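Side-chain contacts in RabGAP/TBC protein (Chlamydomonas reinhardtii, PDB 4P17), which is of unknown function but, as a flagellar protein with a TBC domain, probably acts on Rab GTPases as a GTPase-activating protein: residues W174-A177 with A178-E181; T156-G159 with L160-A164; P258-L261 with F262-L266; D182-Y185 with P186-S190. One frame throughout, in Å; residues are numbered along the deposited sequence.

Contact 1 of 4, residues W174-A177 with A178-E181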
# COMPACT_ATOMS: atom_id res chain seq x y z
N TRP A 174 -1.80 4.73 -14.34
CA TRP A 174 -1.03 5.94 -14.16
C TRP A 174 -0.53 6.07 -12.69
O TRP A 174 0.56 6.61 -12.44
CB TRP A 174 -1.85 7.15 -14.60
CG TRP A 174 -1.96 7.18 -16.08
CD1 TRP A 174 -3.08 7.05 -16.84
CD2 TRP A 174 -0.88 7.37 -17.01
NE1 TRP A 174 -2.77 7.15 -18.19
CE2 TRP A 174 -1.42 7.33 -18.31
CE3 TRP A 174 0.50 7.56 -16.85
CZ2 TRP A 174 -0.63 7.48 -19.45
CZ3 TRP A 174 1.29 7.67 -17.98
CH2 TRP A 174 0.72 7.64 -19.27
N LEU A 175 -1.28 5.53 -11.75
CA LEU A 175 -0.83 5.54 -10.34
C LEU A 175 0.35 4.59 -10.15
O LEU A 175 1.30 4.91 -9.44
CB LEU A 175 -1.98 5.19 -9.40
CG LEU A 175 -1.72 5.30 -7.89
CD1 LEU A 175 -1.53 6.76 -7.40
CD2 LEU A 175 -2.90 4.70 -7.13
N LEU A 176 0.30 3.42 -10.79
CA LEU A 176 1.41 2.49 -10.78
C LEU A 176 2.66 3.16 -11.40
O LEU A 176 3.76 3.06 -10.87
CB LEU A 176 1.02 1.22 -11.54
CG LEU A 176 2.11 0.14 -11.61
CD1 LEU A 176 2.44 -0.43 -10.22
CD2 LEU A 176 1.69 -0.96 -12.56
N ALA A 177 2.49 3.86 -12.53
CA ALA A 177 3.61 4.57 -13.13
C ALA A 177 4.21 5.59 -12.17
O ALA A 177 5.43 5.64 -11.96
CB ALA A 177 3.17 5.27 -14.42
N ALA A 178 3.35 6.41 -11.57
CA ALA A 178 3.83 7.40 -10.60
C ALA A 178 4.60 6.72 -9.46
O ALA A 178 5.66 7.18 -9.06
CB ALA A 178 2.67 8.20 -10.06
N LEU A 179 4.11 5.59 -9.00
CA LEU A 179 4.72 4.88 -7.88
C LEU A 179 6.10 4.34 -8.19
O LEU A 179 7.07 4.56 -7.45
CB LEU A 179 3.77 3.76 -7.46
CG LEU A 179 4.31 2.74 -6.47
CD1 LEU A 179 4.29 3.35 -5.06
CD2 LEU A 179 3.49 1.48 -6.52
N VAL A 180 6.19 3.60 -9.27
CA VAL A 180 7.41 2.98 -9.74
C VAL A 180 8.40 4.02 -10.20
O VAL A 180 9.59 3.91 -9.91
CB VAL A 180 7.14 2.01 -10.89
CG1 VAL A 180 8.41 1.39 -11.40
CG2 VAL A 180 6.19 0.93 -10.45
N GLU A 181 7.93 5.00 -10.97
CA GLU A 181 8.87 5.89 -11.64
C GLU A 181 9.28 7.11 -10.81
O GLU A 181 10.39 7.61 -11.00
CB GLU A 181 8.28 6.34 -12.97
CG GLU A 181 7.93 5.14 -13.84
CD GLU A 181 7.00 5.46 -14.99
OE1 GLU A 181 6.96 6.63 -15.47
OE2 GLU A 181 6.28 4.53 -15.39

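Contact 2 of 4, residues T156-G159 with L160-A164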
# COMPACT_ATOMS: atom_id res chain seq x y z
N THR A 156 -0.51 -7.75 -6.52
CA THR A 156 -1.45 -7.40 -5.47
C THR A 156 -1.55 -5.87 -5.30
O THR A 156 -2.60 -5.34 -4.95
CB THR A 156 -1.10 -8.09 -4.10
OG1 THR A 156 0.23 -7.76 -3.70
CG2 THR A 156 -1.23 -9.64 -4.23
N ILE A 157 -0.48 -5.14 -5.59
CA ILE A 157 -0.55 -3.67 -5.62
C ILE A 157 -1.62 -3.18 -6.61
O ILE A 157 -2.48 -2.39 -6.29
CB ILE A 157 0.82 -3.06 -5.98
CG1 ILE A 157 1.82 -3.35 -4.87
CG2 ILE A 157 0.71 -1.54 -6.17
CD1 ILE A 157 3.22 -2.91 -5.16
N VAL A 158 -1.59 -3.67 -7.83
CA VAL A 158 -2.52 -3.18 -8.81
C VAL A 158 -3.93 -3.66 -8.49
O VAL A 158 -4.91 -2.96 -8.77
CB VAL A 158 -2.11 -3.59 -10.23
CG1 VAL A 158 -3.28 -3.37 -11.22
CG2 VAL A 158 -0.91 -2.83 -10.62
N GLY A 159 -4.03 -4.84 -7.87
CA GLY A 159 -5.30 -5.37 -7.45
C GLY A 159 -5.95 -4.44 -6.45
O GLY A 159 -7.12 -4.10 -6.55
N LEU A 160 -5.18 -3.98 -5.46
CA LEU A 160 -5.75 -3.08 -4.49
C LEU A 160 -5.96 -1.71 -5.09
O LEU A 160 -6.90 -1.03 -4.73
CB LEU A 160 -4.89 -3.00 -3.22
CG LEU A 160 -5.56 -3.39 -1.90
CD1 LEU A 160 -6.18 -4.76 -1.96
CD2 LEU A 160 -4.50 -3.36 -0.80
N MET A 161 -5.10 -1.30 -6.02
CA MET A 161 -5.33 -0.04 -6.70
C MET A 161 -6.66 -0.08 -7.45
O MET A 161 -7.46 0.85 -7.35
CB MET A 161 -4.20 0.27 -7.66
CG MET A 161 -2.93 0.74 -7.01
SD MET A 161 -1.81 1.15 -8.38
CE MET A 161 -0.35 1.68 -7.46
N LEU A 162 -6.90 -1.17 -8.18
CA LEU A 162 -8.17 -1.31 -8.91
C LEU A 162 -9.38 -1.16 -7.97
O LEU A 162 -10.32 -0.43 -8.26
CB LEU A 162 -8.22 -2.63 -9.67
CG LEU A 162 -7.37 -2.71 -10.94
CD1 LEU A 162 -7.34 -4.15 -11.45
CD2 LEU A 162 -7.85 -1.75 -12.03
N VAL A 163 -9.34 -1.83 -6.83
CA VAL A 163 -10.47 -1.80 -5.93
C VAL A 163 -10.64 -0.40 -5.30
O VAL A 163 -11.76 0.08 -5.17
CB VAL A 163 -10.34 -2.88 -4.83
CG1 VAL A 163 -11.43 -2.74 -3.84
CG2 VAL A 163 -10.41 -4.28 -5.45
N ALA A 164 -9.53 0.23 -4.91
CA ALA A 164 -9.59 1.56 -4.28
C ALA A 164 -10.00 2.64 -5.26
O ALA A 164 -10.49 3.69 -4.84
CB ALA A 164 -8.23 1.92 -3.68

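Contact 3 of 4, residues P258-L261 with F262-L266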
# COMPACT_ATOMS: atom_id res chain seq x y z
N PRO A 258 8.48 7.56 0.04
CA PRO A 258 8.75 6.19 0.53
C PRO A 258 9.25 6.08 1.97
O PRO A 258 9.33 4.95 2.45
CB PRO A 258 9.81 5.67 -0.44
CG PRO A 258 10.46 6.90 -1.02
CD PRO A 258 9.47 8.02 -0.95
N LYS A 259 9.61 7.17 2.64
CA LYS A 259 9.93 7.01 4.05
C LYS A 259 8.75 6.44 4.84
O LYS A 259 8.93 5.82 5.88
CB LYS A 259 10.38 8.32 4.66
CG LYS A 259 11.72 8.77 4.14
CD LYS A 259 12.17 9.97 4.90
CE LYS A 259 13.44 10.55 4.38
NZ LYS A 259 13.80 11.70 5.27
N ILE A 260 7.54 6.66 4.36
CA ILE A 260 6.35 6.04 4.95
C ILE A 260 6.53 4.52 5.14
O ILE A 260 6.00 3.92 6.08
CB ILE A 260 5.09 6.34 4.06
CG1 ILE A 260 4.81 7.84 4.01
CG2 ILE A 260 3.84 5.58 4.52
CD1 ILE A 260 4.44 8.45 5.38
N LEU A 261 7.26 3.88 4.24
CA LEU A 261 7.35 2.43 4.34
C LEU A 261 8.06 2.05 5.64
O LEU A 261 7.53 1.24 6.40
CB LEU A 261 8.06 1.86 3.14
CG LEU A 261 7.29 2.09 1.82
CD1 LEU A 261 8.10 1.49 0.70
CD2 LEU A 261 5.84 1.53 1.88
N PHE A 262 9.20 2.66 5.95
CA PHE A 262 9.89 2.21 7.15
C PHE A 262 9.20 2.82 8.38
O PHE A 262 9.25 2.23 9.45
CB PHE A 262 11.41 2.50 7.12
CG PHE A 262 11.80 3.97 7.07
CD1 PHE A 262 11.66 4.79 8.18
CD2 PHE A 262 12.41 4.50 5.92
CE1 PHE A 262 12.07 6.12 8.14
CE2 PHE A 262 12.82 5.83 5.88
CZ PHE A 262 12.67 6.63 6.98
N ARG A 263 8.51 3.95 8.25
CA ARG A 263 7.86 4.52 9.43
C ARG A 263 6.71 3.64 9.85
O ARG A 263 6.46 3.43 11.05
CB ARG A 263 7.41 5.95 9.19
CG ARG A 263 8.62 6.86 9.17
CD ARG A 263 8.44 8.29 8.69
NE ARG A 263 9.71 8.99 8.87
CZ ARG A 263 10.05 10.16 8.33
NH1 ARG A 263 9.23 10.81 7.53
NH2 ARG A 263 11.24 10.67 8.59
N VAL A 264 5.99 3.10 8.88
CA VAL A 264 4.86 2.24 9.21
C VAL A 264 5.39 0.85 9.69
O VAL A 264 4.85 0.23 10.59
CB VAL A 264 3.91 2.09 8.01
CG1 VAL A 264 2.83 1.03 8.27
CG2 VAL A 264 3.24 3.42 7.76
N ALA A 265 6.45 0.38 9.06
CA ALA A 265 7.05 -0.88 9.46
C ALA A 265 7.50 -0.82 10.93
O ALA A 265 7.23 -1.75 11.71
CB ALA A 265 8.19 -1.18 8.55
N LEU A 266 8.15 0.28 11.31
CA LEU A 266 8.61 0.43 12.69
C LEU A 266 7.40 0.47 13.62
O LEU A 266 7.42 -0.15 14.69
CB LEU A 266 9.43 1.72 12.89
CG LEU A 266 9.89 1.83 14.35
CD1 LEU A 266 10.99 0.78 14.62
CD2 LEU A 266 10.35 3.20 14.67

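Contact 4 of 4, residues D182-Y185 with P186-S190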
# COMPACT_ATOMS: atom_id res chain seq x y z
N ASP A 182 8.41 7.58 -9.91
CA ASP A 182 8.59 8.91 -9.30
C ASP A 182 8.62 8.88 -7.77
O ASP A 182 9.26 9.70 -7.14
CB ASP A 182 7.49 9.87 -9.76
CG ASP A 182 7.46 10.02 -11.27
OD1 ASP A 182 8.54 10.00 -11.88
OD2 ASP A 182 6.36 10.16 -11.84
N ILE A 183 7.92 7.91 -7.19
CA ILE A 183 7.77 7.86 -5.73
C ILE A 183 8.79 6.89 -5.12
O ILE A 183 9.58 7.30 -4.25
CB ILE A 183 6.37 7.48 -5.34
CG1 ILE A 183 5.39 8.55 -5.85
CG2 ILE A 183 6.27 7.36 -3.82
CD1 ILE A 183 3.91 8.28 -5.50
N LEU A 184 8.80 5.65 -5.56
CA LEU A 184 9.78 4.68 -5.05
C LEU A 184 11.15 4.97 -5.65
O LEU A 184 11.26 5.59 -6.70
CB LEU A 184 9.35 3.25 -5.37
CG LEU A 184 7.98 2.81 -4.80
CD1 LEU A 184 7.48 1.57 -5.53
CD2 LEU A 184 8.04 2.55 -3.32
N TYR A 185 12.22 4.53 -4.99
CA TYR A 185 13.53 4.73 -5.55
C TYR A 185 13.68 3.88 -6.81
O TYR A 185 13.11 2.79 -6.91
CB TYR A 185 14.61 4.39 -4.55
CG TYR A 185 14.92 5.48 -3.56
CD1 TYR A 185 13.92 6.22 -2.96
CD2 TYR A 185 16.24 5.78 -3.23
CE1 TYR A 185 14.22 7.23 -2.04
CE2 TYR A 185 16.55 6.74 -2.30
CZ TYR A 185 15.54 7.48 -1.71
OH TYR A 185 15.85 8.46 -0.79
N PRO A 186 14.44 4.39 -7.79
CA PRO A 186 14.82 3.52 -8.92
C PRO A 186 15.44 2.19 -8.47
O PRO A 186 16.17 2.16 -7.48
CB PRO A 186 15.83 4.39 -9.67
CG PRO A 186 15.40 5.80 -9.37
CD PRO A 186 15.03 5.74 -7.93
N GLY A 187 15.09 1.11 -9.16
CA GLY A 187 15.66 -0.19 -8.87
C GLY A 187 14.90 -0.99 -7.82
O GLY A 187 15.27 -2.13 -7.52
N THR A 188 13.83 -0.42 -7.27
CA THR A 188 13.08 -1.08 -6.20
C THR A 188 12.63 -2.43 -6.68
O THR A 188 12.69 -3.40 -5.93
CB THR A 188 11.87 -0.24 -5.75
OG1 THR A 188 12.34 0.94 -5.08
CG2 THR A 188 10.96 -1.01 -4.75
N TYR A 189 12.21 -2.51 -7.94
CA TYR A 189 11.68 -3.75 -8.51
C TYR A 189 12.67 -4.48 -9.43
O TYR A 189 12.28 -5.36 -10.19
CB TYR A 189 10.36 -3.45 -9.21
CG TYR A 189 9.28 -3.06 -8.19
CD1 TYR A 189 9.01 -3.89 -7.10
CD2 TYR A 189 8.64 -1.86 -8.26
CE1 TYR A 189 8.07 -3.54 -6.15
CE2 TYR A 189 7.69 -1.49 -7.30
CZ TYR A 189 7.43 -2.33 -6.25
OH TYR A 189 6.48 -1.95 -5.31
N SER A 190 13.96 -4.16 -9.33
CA SER A 190 14.97 -4.90 -10.10
C SER A 190 15.38 -6.17 -9.38
O SER A 190 14.96 -6.42 -8.25
CB SER A 190 16.20 -4.03 -10.40
OG SER A 190 16.78 -3.47 -9.23

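Contact 1 of 4, residues W174-A177 with A178-E181
Glu-181 OE2 lies 3.3 Å from the methyl CB of Ala-177, one helical turn back, and is hydrogen-bonded to Tyr-141 OH and His-144 NE2. The setting is helix 169-183 of the all-helical TBC domain, where Glu-181 N also donates to Ala-177 O at 2.8 Å. The side chain leaves with CG anti to the carbonyl carbon (chi1 -57°), which folds it back over that same oxygen: CG sits 3.2 Å from Ala-177 O, and the extended chain then carries the carboxylate alongside Ala-177. OE1 forms a salt bridge to Lys-86 of helix 83-88. Lys-86, Tyr-141 and His-144 thus share the carboxylate, which probably fixes its rotation and favours the charged form. Cutting Glu-181 back to an alanine would probably leave Lys-86 with Asp-182 but without this carboxylate, and Tyr-141 and His-144 without their shared partner, opening a gap beside Ala-177.

On another side of the helix, Leu-176 and Val-180 lie side by side and point the same way, Leu-176 CD1 reaching Val-180 CG2 at 4.0 Å. Tyr-141 of helix 128-144 packs on both, while Met-154 and Val-158 of helix 153-164 touch Leu-176. Beneath this apolar pair runs a nearly straight backbone bond, Val-180 N to Leu-176 O at 3.0 Å, with an N-H...O angle of 177°.

Contact 2 of 4, residues T156-G159 with L160-A164
Met-161 turns CG anti to its carbonyl carbon (chi1 -75°) and then runs fully extended, bringing CE back to Ile-157, whose CG2 stands anti to its own backbone N. The two side chains lie side by side and point the same way, meeting at Ile-157 CG2 and Met-161 CE, 3.6 Å apart. This is i to i+4 packing within helix 153-164 of the TBC domain, largely buried here. On its way out Met-161 CG passes 3.2 Å from Ile-157 O, the oxygen that accepts the backbone bond from Met-161 N at 2.9 Å.

One residue further along, Val-158 and Leu-162 cross obliquely, and Val-158 CG1 comes within 4.1 Å of Leu-162 CD1.

Helix 169-183 packs on Met-161 through Leu-175 and Leu-179 and on Leu-162 through Ala-172; Val-137 and Leu-138 of helix 128-144 lean on Val-158, and Ile-157 meets Tyr-189. Leu-160 faces helix 243-256 instead, at Val-246, Met-247 and Trp-250. The polar tip of Thr-156 is satisfied by a hydrogen bond to Ser-238 OG. Of the backbone bonds linking 156-159 to 160-164, the shortest is Leu-162 N to Val-158 O at 2.7 Å, and Leu-162 CG rests 3.3 Å from that same oxygen.

Contact 3 of 4, residues P258-L261 with F262-L266
Lys-259 packs alongside both Phe-262 and Arg-263, three and four residues further along helix 259-271 of the TBC domain, and both follow its direction. At its root, CB meets Phe-262 CZ at 3.7 Å and also sits above one face of the Arg-263 guanidinium, offset toward the rim. CG touches Phe-262 CE2 at 3.6 Å. CD, further along the extended chain, approaches Arg-263 NH2 at 3.9 Å. At the tip, NZ is 4.3 Å from Arg-263 NH2, two like charges that probably disfavour one another at this exposed end.

The phenyl ring is brought in by a first torsion of 63°, which sets CG between the backbone N and the carbonyl carbon. One face of the ring is thereby laid over the backbone, with Lys-259 O 3.5 Å above its plane and over its centre. The same oxygen accepts Arg-263 N at 3.0 Å. Ile-260 and Val-264, a turn apart, meet through their CG2 methyls at 3.9 Å.

Neighbouring helices pack on the buried side: Ala-202 and Leu-206 of helix 201-210 on Phe-262, Tyr-233 of helix 226-234 on Leu-261 and Phe-262, and Leu-302, Met-303 and Ala-306 of helix 299-306 on Val-264.

Contact 4 of 4, residues D182-Y185 with P186-S190
Two carbonyl oxygens take the hydrogen bonds. Tyr-185 O takes Thr-188 OG1 at 2.7 Å and, more weakly, Thr-188 N at 3.3 Å. The hydroxyl comes in 21° from the carbonyl plane, placed there by a first torsion of -69° that puts OG1 beside its backbone N. The amide bond spans a type II beta turn, Tyr-185 to Thr-188, and the hydroxyl reinforces it; the third residue, Gly-187, has a positive phi of 89° that would jam a side chain against the preceding carbonyl oxygen. A type I turn, Gly-187 to Ser-190, overlaps it: Gly-187 O accepts both Ser-190 N at 3.0 Å and Ser-190 OG at 2.6 Å. A valine in place of Thr-188 would probably leave Tyr-185 O with the weak amide bond alone from this residue and make the first turn less firmly held.

The apolar contacts lie mostly about Tyr-189. Leu-184 CD1 approaches Tyr-189 CE2 at 3.5 Å, and Thr-188 CG2 stands 3.9 Å above the centre of the tyrosine ring plane. Within the turn, Tyr-185 CB rests on Pro-186 CD at 3.7 Å.

The overlapping turns lead the chain away from helix 169-183. Tyr-189 reaches inward to Ala-153 and Ile-157 of helix 153-164, its OH hydrogen-bonded to Leu-234 O, while Tyr-185 packs against Pro-258, just ahead of helix 259-271.

From the N terminus the chain meets contact 2 on helix 153-164, then contact 1 on helix 169-183, then contact 4 at the end of that helix and beyond, and later contact 3 on helix 259-271. All are local and in series; none nests in or crosses another, and contact 4 alone closes turns. Contacts 1 and 2 join the two consecutive helices, with Met-161 CE set among Leu-175, Leu-176 and Leu-179. Probable backbone hydrogen bonds, Ile-183 N to Ala-178 O and Leu-184 N to Leu-179 O, run contact 1 into contact 4. Contact 4 touches contact 2 through Tyr-189 and Ile-157, and contact 3 through Pro-258 against Ile-183 and Tyr-185.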